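Local coordinates for flagellar hook-associated protein (Burkholderia pseudomallei, PDB 4UT1) that probably serves as a structural subunit of the bacterial flagellum, forming part of the junction at the end of the hook, at residues Q306-L310 and A596-Y600; A311-A315 and A430-F434. All coordinates share one frame; numbering follows the deposited sequence.

Contact 1: Q306-L310 and A596-Y600; sequences QLGAL and AYAGY. With EDO (1,2-ethanediol), chain P.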
ATOM      1  N   GLN A 306       2.872   0.035   3.036  1.00 11.24           N
ATOM      2  CA  GLN A 306       2.500  -1.346   3.355  1.00 11.31           C
ATOM      3  C   GLN A 306       1.240  -1.431   4.204  1.00 10.62           C
ATOM      4  O   GLN A 306       0.362  -2.263   3.947  1.00 11.00           O
ATOM      5  CB  GLN A 306       3.665  -2.043   4.065  1.00 13.34           C
ATOM      6  CG  GLN A 306       4.892  -2.212   3.162  1.00 14.01           C
ATOM      7  CD  GLN A 306       6.170  -2.464   3.943  1.00 15.75           C
ATOM      8  OE1 GLN A 306       6.136  -2.900   5.100  1.00 17.09           O
ATOM      9  NE2 GLN A 306       7.303  -2.177   3.323  1.00 14.75           N
ATOM     10  N   LEU A 307       1.145  -0.597   5.230  1.00 10.74           N
ATOM     11  CA  LEU A 307      -0.018  -0.640   6.096  1.00 13.64           C
ATOM     12  C   LEU A 307      -1.224  -0.103   5.335  1.00 11.95           C
ATOM     13  O   LEU A 307      -2.319  -0.605   5.481  1.00 12.50           O
ATOM     14  CB  LEU A 307       0.210   0.154   7.379  1.00 10.76           C
ATOM     15  CG  LEU A 307      -0.965   0.135   8.361  1.00 15.23           C
ATOM     16  CD1 LEU A 307      -1.301  -1.291   8.808  1.00 13.02           C
ATOM     17  CD2 LEU A 307      -0.672   1.020   9.558  1.00 13.35           C
ATOM     18  N   GLY A 308      -1.009   0.909   4.504  1.00 12.16           N
ATOM     19  CA  GLY A 308      -2.070   1.410   3.645  1.00  9.64           C
ATOM     20  C   GLY A 308      -2.587   0.342   2.701  1.00 10.70           C
ATOM     21  O   GLY A 308      -3.795   0.258   2.413  1.00  9.88           O
ATOM     22  N   ALA A 309      -1.671  -0.492   2.224  1.00 10.47           N
ATOM     23  CA  ALA A 309      -2.042  -1.570   1.309  1.00 11.80           C
ATOM     24  C   ALA A 309      -2.971  -2.569   1.991  1.00 11.33           C
ATOM     25  O   ALA A 309      -3.901  -3.073   1.362  1.00 13.14           O
ATOM     26  CB  ALA A 309      -0.789  -2.281   0.773  1.00 13.30           C
ATOM     27  N   LEU A 310      -2.732  -2.846   3.275  1.00 12.22           N
ATOM     28  CA  LEU A 310      -3.629  -3.732   4.017  1.00 14.75           C
ATOM     29  C   LEU A 310      -5.046  -3.163   4.096  1.00 15.70           C
ATOM     30  O   LEU A 310      -6.023  -3.886   3.882  1.00 11.38           O
ATOM     31  CB  LEU A 310      -3.103  -3.995   5.427  1.00 18.17           C
ATOM     32  CG  LEU A 310      -1.722  -4.642   5.524  1.00 20.62           C
ATOM     33  CD1 LEU A 310      -1.459  -5.066   6.968  1.00 23.08           C
ATOM     34  CD2 LEU A 310      -1.589  -5.818   4.555  1.00 20.67           C
ATOM     35  N   ALA A 596       0.365 -10.448   6.362  1.00 16.59           N
ATOM     36  CA  ALA A 596       1.008  -9.276   5.769  1.00 17.76           C
ATOM     37  C   ALA A 596       1.272  -8.220   6.836  1.00 18.30           C
ATOM     38  O   ALA A 596       2.315  -7.579   6.830  1.00 20.80           O
ATOM     39  CB  ALA A 596       0.152  -8.707   4.651  1.00 16.92           C
ATOM     40  N   TYR A 597       0.335  -8.050   7.764  1.00 17.19           N
ATOM     41  CA  TYR A 597       0.558  -7.151   8.903  1.00 17.60           C
ATOM     42  C   TYR A 597       1.796  -7.534   9.709  1.00 20.22           C
ATOM     43  O   TYR A 597       2.554  -6.664  10.148  1.00 15.40           O
ATOM     44  CB  TYR A 597      -0.649  -7.136   9.840  1.00 16.55           C
ATOM     45  CG  TYR A 597      -0.525  -6.112  10.947  1.00 20.74           C
ATOM     46  CD1 TYR A 597      -0.785  -4.768  10.702  1.00 16.11           C
ATOM     47  CD2 TYR A 597      -0.132  -6.481  12.230  1.00 18.65           C
ATOM     48  CE1 TYR A 597      -0.670  -3.833  11.695  1.00 17.07           C
ATOM     49  CE2 TYR A 597      -0.020  -5.537  13.239  1.00 18.16           C
ATOM     50  CZ  TYR A 597      -0.294  -4.219  12.963  1.00 20.05           C
ATOM     51  OH  TYR A 597      -0.176  -3.266  13.946  1.00 20.06           O
ATOM     52  N   ALA A 598       1.984  -8.831   9.932  1.00 17.80           N
ATOM     53  CA  ALA A 598       3.139  -9.292  10.700  1.00 17.15           C
ATOM     54  C   ALA A 598       4.451  -8.971   9.975  1.00 16.56           C
ATOM     55  O   ALA A 598       5.444  -8.612  10.604  1.00 17.33           O
ATOM     56  CB  ALA A 598       3.034 -10.783  10.981  1.00 18.31           C
ATOM     57  N   GLY A 599       4.454  -9.094   8.654  1.00 17.69           N
ATOM     58  CA  GLY A 599       5.627  -8.743   7.870  1.00 18.76           C
ATOM     59  C   GLY A 599       5.937  -7.257   7.950  1.00 19.32           C
ATOM     60  O   GLY A 599       7.093  -6.858   8.058  1.00 16.78           O
ATOM     61  N   TYR A 600       4.892  -6.438   7.906  1.00 16.48           N
ATOM     62  CA  TYR A 600       5.046  -4.989   7.965  1.00 18.25           C
ATOM     63  C   TYR A 600       5.646  -4.578   9.314  1.00 16.43           C
ATOM     64  O   TYR A 600       6.551  -3.735   9.380  1.00 16.32           O
ATOM     65  CB  TYR A 600       3.682  -4.315   7.702  1.00 17.06           C
ATOM     66  CG  TYR A 600       3.350  -3.133   8.578  1.00 15.55           C
ATOM     67  CD1 TYR A 600       3.746  -1.848   8.222  1.00 15.47           C
ATOM     68  CD2 TYR A 600       2.619  -3.293   9.749  1.00 17.92           C
ATOM     69  CE1 TYR A 600       3.450  -0.775   9.012  1.00 15.80           C
ATOM     70  CE2 TYR A 600       2.316  -2.218  10.552  1.00 15.25           C
ATOM     71  CZ  TYR A 600       2.729  -0.961  10.177  1.00 16.88           C
ATOM     72  OH  TYR A 600       2.425   0.118  10.965  1.00 16.61           O
TER
HETATM   73  C1  EDO P1642      -0.212   0.144  15.272  1.00 25.74           C
HETATM   74  O1  EDO P1642      -1.352  -0.733  15.270  1.00 30.65           O
HETATM   75  C2  EDO P1642       0.114   0.613  13.853  1.00 26.11           C
HETATM   76  O2  EDO P1642       0.566  -0.472  13.013  1.00 23.12           O
HETATM   77  O   HOH W   1       7.423  -1.958   7.322  1.00 17.40           O
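L307, L310 and Q306 of helix 287-322 pack against A596, Y597 and Y600 of helix 593-630, the two short segments running antiparallel (167°) with their axes 9.9 Å apart. The apolar part begins with a CH-pi contact: CB of L307 sits over one face of the Y600 ring, 4.1 Å from its centroid and displaced toward the rim. Beyond it L307 forks, its CG anti to the backbone N (chi1 -179°), which carries CD2 to the Y600 hydroxyl and CD1 to the edge of the Y597 ring. One turn on, L310 divides its methyls between two neighbours: CD1 lies against CA of Y597 at 3.5 Å and CD2 presses on CB of A596 at 3.4 Å, closer than carbons usually pack. The polar part is indirect. A water donates to Q306 OE1 (2.7 Å) and to the backbone O of Y600 (2.9 Å), joining the helices on the Q306 flank; the Q306 amide stands nearly perpendicular to the Y600 ring. At the far end of the rings one ethanediol oxygen, O2, hydrogen-bonds both hydroxyls, 2.8 Å from Y600 OH and 3.0 Å from Y597 OH. Y600 OH also bonds Y158 of helix 134-193. The bundle seam thus joins a leucine-tyrosine core to a water bridge; Y600 OH has a protein partner, whereas the Y597 bond is to a diol probably from the crystallisation liquor.

Contact 2: A311-A315 and A430-F434; sequences AVSFA and ALDGF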
ATOM      1  N   ALA A 311      -5.151  -1.874   4.419  1.00 12.13           N
ATOM      2  CA  ALA A 311      -6.447  -1.190   4.468  1.00 12.45           C
ATOM      3  C   ALA A 311      -7.205  -1.316   3.140  1.00 14.12           C
ATOM      4  O   ALA A 311      -8.406  -1.625   3.125  1.00 12.55           O
ATOM      5  CB  ALA A 311      -6.259   0.285   4.838  1.00 12.36           C
ATOM      6  N   VAL A 312      -6.506  -1.084   2.033  1.00 10.86           N
ATOM      7  CA  VAL A 312      -7.122  -1.143   0.725  1.00 11.68           C
ATOM      8  C   VAL A 312      -7.588  -2.565   0.433  1.00 10.98           C
ATOM      9  O   VAL A 312      -8.706  -2.771   0.015  1.00 10.63           O
ATOM     10  CB  VAL A 312      -6.174  -0.674  -0.393  1.00 11.66           C
ATOM     11  CG1 VAL A 312      -6.769  -0.996  -1.768  1.00  8.69           C
ATOM     12  CG2 VAL A 312      -5.890   0.815  -0.270  1.00  9.58           C
ATOM     13  N   SER A 313      -6.721  -3.540   0.659  1.00 10.91           N
ATOM     14  CA  SER A 313      -7.084  -4.913   0.369  1.00 14.60           C
ATOM     15  C   SER A 313      -8.259  -5.352   1.239  1.00 14.51           C
ATOM     16  O   SER A 313      -9.164  -6.011   0.757  1.00 13.28           O
ATOM     17  CB  SER A 313      -5.896  -5.852   0.580  1.00 16.84           C
ATOM     18  OG  SER A 313      -6.260  -7.173   0.219  1.00 17.41           O
ATOM     19  N   PHE A 314      -8.233  -4.993   2.523  1.00 12.18           N
ATOM     20  CA  PHE A 314      -9.330  -5.328   3.427  1.00 12.98           C
ATOM     21  C   PHE A 314     -10.659  -4.741   2.939  1.00 12.29           C
ATOM     22  O   PHE A 314     -11.641  -5.454   2.787  1.00 11.60           O
ATOM     23  CB  PHE A 314      -9.023  -4.834   4.857  1.00 11.15           C
ATOM     24  CG  PHE A 314     -10.220  -4.848   5.777  1.00 11.54           C
ATOM     25  CD1 PHE A 314     -11.077  -3.755   5.845  1.00 11.37           C
ATOM     26  CD2 PHE A 314     -10.493  -5.955   6.576  1.00 12.11           C
ATOM     27  CE1 PHE A 314     -12.172  -3.763   6.689  1.00 12.66           C
ATOM     28  CE2 PHE A 314     -11.590  -5.964   7.431  1.00 11.19           C
ATOM     29  CZ  PHE A 314     -12.434  -4.873   7.482  1.00 10.92           C
ATOM     30  N   ALA A 315     -10.683  -3.434   2.709  1.00 11.05           N
ATOM     31  CA  ALA A 315     -11.889  -2.765   2.236  1.00 10.62           C
ATOM     32  C   ALA A 315     -12.388  -3.365   0.919  1.00 14.01           C
ATOM     33  O   ALA A 315     -13.576  -3.635   0.771  1.00 10.99           O
ATOM     34  CB  ALA A 315     -11.637  -1.265   2.080  1.00 14.03           C
ATOM     35  N   ALA A 430      -4.451   5.750   2.085  1.00 11.65           N
ATOM     36  CA  ALA A 430      -5.617   4.922   2.347  1.00 14.60           C
ATOM     37  C   ALA A 430      -6.044   4.992   3.812  1.00 12.45           C
ATOM     38  O   ALA A 430      -7.230   4.851   4.123  1.00 15.97           O
ATOM     39  CB  ALA A 430      -5.340   3.483   1.949  1.00 14.64           C
ATOM     40  N   LEU A 431      -5.079   5.202   4.696  1.00 11.74           N
ATOM     41  CA  LEU A 431      -5.356   5.232   6.133  1.00 12.57           C
ATOM     42  C   LEU A 431      -6.162   6.453   6.542  1.00 15.39           C
ATOM     43  O   LEU A 431      -7.070   6.351   7.369  1.00 12.97           O
ATOM     44  CB  LEU A 431      -4.055   5.198   6.932  1.00 10.65           C
ATOM     45  CG  LEU A 431      -3.098   4.029   6.690  1.00 13.73           C
ATOM     46  CD1 LEU A 431      -1.874   4.146   7.592  1.00 14.47           C
ATOM     47  CD2 LEU A 431      -3.838   2.688   6.885  1.00 15.70           C
ATOM     48  N   ASP A 432      -5.807   7.614   5.995  1.00 14.74           N
ATOM     49  CA  ASP A 432      -6.397   8.870   6.454  1.00 15.54           C
ATOM     50  C   ASP A 432      -7.860   8.967   6.062  1.00 16.18           C
ATOM     51  O   ASP A 432      -8.639   9.633   6.741  1.00 21.27           O
ATOM     52  CB  ASP A 432      -5.626  10.082   5.900  1.00 15.45           C
ATOM     53  CG  ASP A 432      -4.242  10.224   6.497  1.00 22.40           C
ATOM     54  OD1 ASP A 432      -4.082  10.006   7.720  1.00 18.96           O
ATOM     55  OD2 ASP A 432      -3.307  10.576   5.739  1.00 22.16           O
ATOM     56  N   GLY A 433      -8.229   8.297   4.973  1.00 15.13           N
ATOM     57  CA  GLY A 433      -9.600   8.289   4.502  1.00 18.03           C
ATOM     58  C   GLY A 433     -10.389   7.034   4.843  1.00 15.20           C
ATOM     59  O   GLY A 433     -11.572   6.954   4.525  1.00 15.77           O
ATOM     60  N   PHE A 434      -9.750   6.067   5.503  1.00 12.13           N
ATOM     61  CA  PHE A 434     -10.424   4.803   5.828  1.00 13.18           C
ATOM     62  C   PHE A 434     -11.664   5.037   6.680  1.00 14.25           C
ATOM     63  O   PHE A 434     -11.587   5.654   7.740  1.00 13.65           O
ATOM     64  CB  PHE A 434      -9.478   3.842   6.564  1.00  9.13           C
ATOM     65  CG  PHE A 434     -10.039   2.455   6.717  1.00 13.52           C
ATOM     66  CD1 PHE A 434     -10.832   2.121   7.810  1.00 14.45           C
ATOM     67  CD2 PHE A 434      -9.787   1.489   5.759  1.00 12.47           C
ATOM     68  CE1 PHE A 434     -11.380   0.830   7.938  1.00 12.45           C
ATOM     69  CE2 PHE A 434     -10.323   0.202   5.886  1.00 10.38           C
ATOM     70  CZ  PHE A 434     -11.111  -0.118   6.987  1.00 10.85           C
TER
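A311 and F434 form the middle of a first shell of apolar side chains between helix 287-322 and the short, weakly bonded helical turn at about 430-433. CB of A311 touches the F434 ring at CD2, 3.8 Å away, and also meets the CD2 methyl of L431 at 4.0 Å. Although the L431 side chain starts out away from helix 287-322, its branched end comes back to make that contact. On one flank V312 CG2 packs against A430 CB at 3.5 Å; chi1 of 170° puts CG1 anti to the backbone N and leaves CG2, beside it, as the methyl that faces A430. On the other flank, the side chains of F314 and F434 cross at about a right angle, their ring planes inclined by about 45°. The rim of F434 leads: its CZ approaches F314 CE1 at 3.8 Å, and the F314 atoms lie near the F434 plane. The same rim passes the A311 carbonyl, with F434 CE2 3.8 Å from A311 O, an oxygen already bonded to A315 N within the helix. CB of A315 adds a looser touch on F434 CE2.

In the second shell, F337 meets both phenylalanines, edge-to-face with F314 and with planes about 30° apart from F434, while Y120 makes another edge-to-face contact with F314. L151 of helix 134-193 lies against L431 and F434, and A148 also touches F434. On another side of helix 287-322, S313 OG hydrogen-bonds T364 O and T585 OG1. Small alanines thus admit the 430-434 turn close to the helix, and F314 and F337, with aliphatic A148 and L151, pack round F434, so that attachment here rests on shape and hydrophobic burial, with polar bonding left to neighbouring positions.

How the contacts relate
Contacts 1 and 2 occupy successive turns of helix 287-322, their centres 11 Å apart: residues 306-310 face helix 593-630, and residues 311-315 receive the turn at 430-434. They also meet directly. L307 CD2 lies 3.9 Å from L431 CD1, linking the tyrosine-lined seam to the second apolar core, and G308 O is 3.6 Å from A430 CB. Ethanediol bridges the tyrosine hydroxyls of contact 1, and the F434 side chain of contact 2 lies about 6 Å from another ethanediol, both probably from the crystallisation liquor. Helix 287-322 thus meets helix 593-630 on one side and the turn after strand 421-425 on another.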